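Local structure of Lin2722 protein (Listeria innocua, 3DS8) at residues L19-M22 / A23-M27; Q223-H226 / E227-K230. The protein is of unknown function but has an alpha/beta-hydrolase fold and a probable serine-histidine-aspartate triad, consistent with a hydrolase. All blocks are in the same frame, centred on the assembly; numbering follows the deposited sequence.

Contact 1: residues L19-M22 / A23-M27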
loop_
_atom_site.group_PDB
_atom_site.type_symbol
_atom_site.label_atom_id
_atom_site.label_comp_id
_atom_site.label_asym_id
_atom_site.label_seq_id
_atom_site.Cartn_x
_atom_site.Cartn_y
_atom_site.Cartn_z
ATOM N N LEU A 19 -11.457 2.245 3.605
ATOM C CA LEU A 19 -11.049 3.001 2.405
ATOM C C LEU A 19 -12.268 3.287 1.489
ATOM O O LEU A 19 -12.127 3.497 0.280
ATOM C CB LEU A 19 -9.924 2.300 1.638
ATOM C CG LEU A 19 -8.524 2.567 2.186
ATOM C CD1 LEU A 19 -8.331 1.992 3.631
ATOM C CD2 LEU A 19 -7.402 2.029 1.211
ATOM N N ASP A 20 -13.455 3.328 2.069
ATOM C CA ASP A 20 -14.661 3.618 1.277
ATOM C C ASP A 20 -14.688 5.015 0.664
ATOM O O ASP A 20 -15.347 5.209 -0.364
ATOM C CB ASP A 20 -15.941 3.385 2.075
ATOM C CG ASP A 20 -16.373 1.896 2.108
ATOM O OD1 ASP A 20 -15.769 1.022 1.429
ATOM O OD2 ASP A 20 -17.347 1.613 2.801
ATOM N N LYS A 21 -14.001 6.002 1.241
ATOM C CA LYS A 21 -14.062 7.319 0.604
ATOM C C LYS A 21 -13.392 7.206 -0.764
ATOM O O LYS A 21 -13.957 7.630 -1.798
ATOM C CB LYS A 21 -13.456 8.409 1.441
ATOM C CG LYS A 21 -13.620 9.804 0.835
ATOM C CD LYS A 21 -12.960 10.872 1.661
ATOM C CE LYS A 21 -13.150 12.290 1.086
ATOM N NZ LYS A 21 -12.462 13.357 1.886
HETATM N N MSE A 22 -12.193 6.657 -0.745
HETATM C CA MSE A 22 -11.449 6.364 -1.969
HETATM C C MSE A 22 -12.221 5.482 -2.937
HETATM O O MSE A 22 -12.370 5.805 -4.125
HETATM C CB MSE A 22 -10.133 5.670 -1.634
HETATM C CG MSE A 22 -9.337 5.402 -2.860
HETATM SE SE MSE A 22 -7.665 4.589 -2.273
HETATM C CE MSE A 22 -6.814 6.209 -1.478
ATOM N N ALA A 23 -12.726 4.357 -2.438
ATOM C CA ALA A 23 -13.466 3.451 -3.291
ATOM C C ALA A 23 -14.666 4.109 -3.951
ATOM O O ALA A 23 -14.926 3.898 -5.154
ATOM C CB ALA A 23 -13.869 2.194 -2.528
ATOM N N ASP A 24 -15.428 4.874 -3.174
ATOM C CA ASP A 24 -16.613 5.550 -3.691
ATOM C C ASP A 24 -16.230 6.562 -4.779
ATOM O O ASP A 24 -16.927 6.698 -5.763
ATOM C CB ASP A 24 -17.397 6.256 -2.566
ATOM C CG ASP A 24 -18.200 5.281 -1.674
ATOM O OD1 ASP A 24 -18.272 4.061 -1.997
ATOM O OD2 ASP A 24 -18.769 5.765 -0.654
ATOM N N GLN A 25 -15.128 7.286 -4.586
ATOM C CA GLN A 25 -14.655 8.200 -5.603
ATOM C C GLN A 25 -14.271 7.442 -6.911
ATOM O O GLN A 25 -14.642 7.857 -8.010
ATOM C CB GLN A 25 -13.519 9.067 -5.088
ATOM C CG GLN A 25 -14.000 10.244 -4.252
ATOM C CD GLN A 25 -12.890 11.215 -3.899
ATOM O OE1 GLN A 25 -12.525 11.305 -2.731
ATOM N NE2 GLN A 25 -12.310 11.868 -4.888
ATOM N N LEU A 26 -13.562 6.338 -6.782
ATOM C CA LEU A 26 -13.178 5.555 -7.961
ATOM C C LEU A 26 -14.398 4.991 -8.685
ATOM O O LEU A 26 -14.439 5.001 -9.926
ATOM C CB LEU A 26 -12.248 4.413 -7.581
ATOM C CG LEU A 26 -10.869 4.809 -7.089
ATOM C CD1 LEU A 26 -10.141 3.558 -6.573
ATOM C CD2 LEU A 26 -10.048 5.525 -8.151
HETATM N N MSE A 27 -15.425 4.551 -7.923
HETATM C CA MSE A 27 -16.607 3.960 -8.511
HETATM C C MSE A 27 -17.675 4.968 -8.957
HETATM O O MSE A 27 -18.449 4.681 -9.883
HETATM C CB MSE A 27 -17.211 2.921 -7.538
HETATM C CG MSE A 27 -16.236 1.805 -7.383
HETATM SE SE MSE A 27 -16.954 0.444 -6.222
HETATM C CE MSE A 27 -18.346 -0.287 -7.415
#
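One face of the Asp24 carboxylate is laid against the main-chain oxygen of Asp20, one turn earlier in the same helix: CG is 3.1 Å from Asp20 O, and OD1 and OD2 lie equally far from that oxygen. CG stands beside the backbone N of Asp24 (chi1 -75°), which tips the group back toward the start of the helix. The amide of Gln25 presents its oxygen end to Lys21, OE1 being 4.0 Å from Lys21 CE and just as far from Lys21 CG; the two side chains run alongside each other, pointing the same way. Lysine suits this place because its extended methylenes run past the amide oxygen while NZ carries on to Glu227 O.

The backbone between them has the i to i+4 bonding of an alpha-helix. Ala23 N donates to Leu19 O at 2.9 Å, almost straight at 170°, and Asp24 N to Asp20 O at 2.8 Å, with the donor tilted from the carbonyl plane. Leu26 N reaches Met22 O at 3.0 Å. On the buried side, Met22, here a selenomethionine, sets CG 4.2 Å from Leu26 CD1. Asp20 and Asp24, their OD1 atoms 5.2 Å apart, carry like charges, but both stand in the first turns of the helix, where the dipole would probably ease them, and Asp20 also has a salt bridge with Lys63.

Leu19 occupies the N-cap position, its buried side chain against Leu8 and His226. Helix 20-30 packs on the central sheet through Met22 and the small Ala23 against Leu8 of strand 6-9 and through Leu26 against Ile61 of strand 61-66, while Lys21, Met22, Gln25 and Leu26 touch helix 229-240.

Contact 2: residues Q223-H226 / E227-K230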
loop_
_atom_site.group_PDB
_atom_site.type_symbol
_atom_site.label_atom_id
_atom_site.label_comp_id
_atom_site.label_asym_id
_atom_site.label_seq_id
_atom_site.Cartn_x
_atom_site.Cartn_y
_atom_site.Cartn_z
ATOM N N GLN A 223 -4.482 9.458 10.937
ATOM C CA GLN A 223 -5.713 8.697 11.067
ATOM C C GLN A 223 -6.611 8.800 9.806
ATOM O O GLN A 223 -7.351 7.852 9.484
ATOM C CB GLN A 223 -6.481 9.184 12.307
ATOM C CG GLN A 223 -5.845 8.772 13.624
ATOM C CD GLN A 223 -4.687 9.668 14.180
ATOM O OE1 GLN A 223 -4.171 10.579 13.523
ATOM N NE2 GLN A 223 -4.306 9.382 15.455
ATOM N N THR A 224 -6.524 9.935 9.121
ATOM C CA THR A 224 -7.359 10.217 7.959
ATOM C C THR A 224 -6.566 10.479 6.667
ATOM O O THR A 224 -7.090 11.025 5.672
ATOM C CB THR A 224 -8.323 11.371 8.294
ATOM O OG1 THR A 224 -7.618 12.518 8.794
ATOM C CG2 THR A 224 -9.316 10.885 9.362
ATOM N N LEU A 225 -5.287 10.130 6.661
ATOM C CA LEU A 225 -4.431 10.474 5.528
ATOM C C LEU A 225 -4.891 9.809 4.197
ATOM O O LEU A 225 -4.716 10.349 3.115
ATOM C CB LEU A 225 -2.961 10.117 5.837
ATOM C CG LEU A 225 -1.919 10.576 4.814
ATOM C CD1 LEU A 225 -1.885 12.094 4.663
ATOM C CD2 LEU A 225 -0.513 9.986 5.218
ATOM N N HIS A 226 -5.465 8.623 4.316
ATOM C CA HIS A 226 -6.098 7.897 3.179
ATOM C C HIS A 226 -7.431 8.517 2.685
ATOM O O HIS A 226 -7.987 8.024 1.693
ATOM C CB HIS A 226 -6.330 6.460 3.565
ATOM C CG HIS A 226 -7.310 6.296 4.679
ATOM N ND1 HIS A 226 -7.133 6.873 5.917
ATOM C CD2 HIS A 226 -8.471 5.607 4.744
ATOM C CE1 HIS A 226 -8.164 6.573 6.686
ATOM N NE2 HIS A 226 -9.002 5.818 5.995
ATOM N N GLU A 227 -7.867 9.596 3.329
ATOM C CA GLU A 227 -9.093 10.311 2.960
ATOM C C GLU A 227 -8.872 11.727 2.445
ATOM O O GLU A 227 -9.827 12.409 2.088
ATOM C CB GLU A 227 -10.041 10.400 4.134
ATOM C CG GLU A 227 -10.535 8.993 4.546
ATOM C CD GLU A 227 -11.586 8.992 5.632
ATOM O OE1 GLU A 227 -11.481 9.834 6.545
ATOM O OE2 GLU A 227 -12.528 8.129 5.580
ATOM N N THR A 228 -7.633 12.178 2.414
ATOM C CA THR A 228 -7.395 13.549 2.010
ATOM C C THR A 228 -7.653 13.638 0.509
ATOM O O THR A 228 -7.393 12.673 -0.261
ATOM C CB THR A 228 -6.002 14.079 2.326
ATOM O OG1 THR A 228 -5.035 13.373 1.568
ATOM C CG2 THR A 228 -5.673 13.997 3.828
ATOM N N PRO A 229 -8.163 14.779 0.070
ATOM C CA PRO A 229 -8.277 14.939 -1.358
ATOM C C PRO A 229 -6.980 14.659 -2.099
ATOM O O PRO A 229 -7.004 14.030 -3.160
ATOM C CB PRO A 229 -8.655 16.416 -1.499
ATOM C CG PRO A 229 -9.491 16.701 -0.294
ATOM C CD PRO A 229 -8.779 15.899 0.796
ATOM N N LYS A 230 -5.859 15.164 -1.594
ATOM C CA LYS A 230 -4.607 14.935 -2.307
ATOM C C LYS A 230 -4.233 13.445 -2.384
ATOM O O LYS A 230 -3.665 13.004 -3.399
ATOM C CB LYS A 230 -3.460 15.687 -1.652
ATOM C CG LYS A 230 -2.119 15.458 -2.318
ATOM C CD LYS A 230 -2.113 15.888 -3.847
ATOM C CE LYS A 230 -0.670 15.949 -4.422
ATOM N NZ LYS A 230 -0.667 16.382 -5.889
#
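Glu227 folds back over the imidazole of His226 at the end of a type I turn, in the loop that joins strand 209-216 to helix 229-240 of the alpha/beta-hydrolase fold. Its CG makes a CH-pi contact with one ring face, 3.9 Å from the centroid of the His226 ring and 12° off the normal. The extended chain then lays the carboxylate nearly parallel to the imidazole, the planes 16° apart. Glutamate suits the place: its methylenes give the ring an apolar cover, while the acid, on a partly exposed residue, passes Thr224, OE1 lying 3.7 Å from Thr224 CG2.

The turn itself is closed by Glu227 N donating to Thr224 O at 2.9 Å, from above the carbonyl plane. His226 CG sits between its own backbone N and carbonyl carbon (chi1 65°), which brings the ring alongside Glu227. Farther out, the ring stacks with His101, and NE2 makes a weak hydrogen bond to Ser18 O. Thr228 is the N-cap of helix 229-240: its hydroxyl bonds to Ser231 N and to Gln215 OE1. The methyl of the same threonine meets an apolar neighbour, CG2 lying 4.3 Å from Leu225 CD1.

Contacts 1 and 2 have centres about 12 Å apart and meet directly, although some 200 residues separate them in the chain. The polar join is a probable hydrogen bond, Lys21 NZ to Glu227 O at 2.8 Å. Beside this bond, in packing contacts, Leu19 CD1 lies 3.8 Å from His226 CD2, and Met22 CE 3.8 Å from His226 O. Leu19 and His226 also each bring a side chain to about 4 Å (nearest atoms) from bound sulfate, probably from the crystallisation liquor; both lie near, without touching, the presumed nucleophile elbow around Ser102. Leu225 touches the putative triad of Ser102, His222 and Asp188, so Leu19, Leu225 and His226 place the edges of both contacts beside the likely active site.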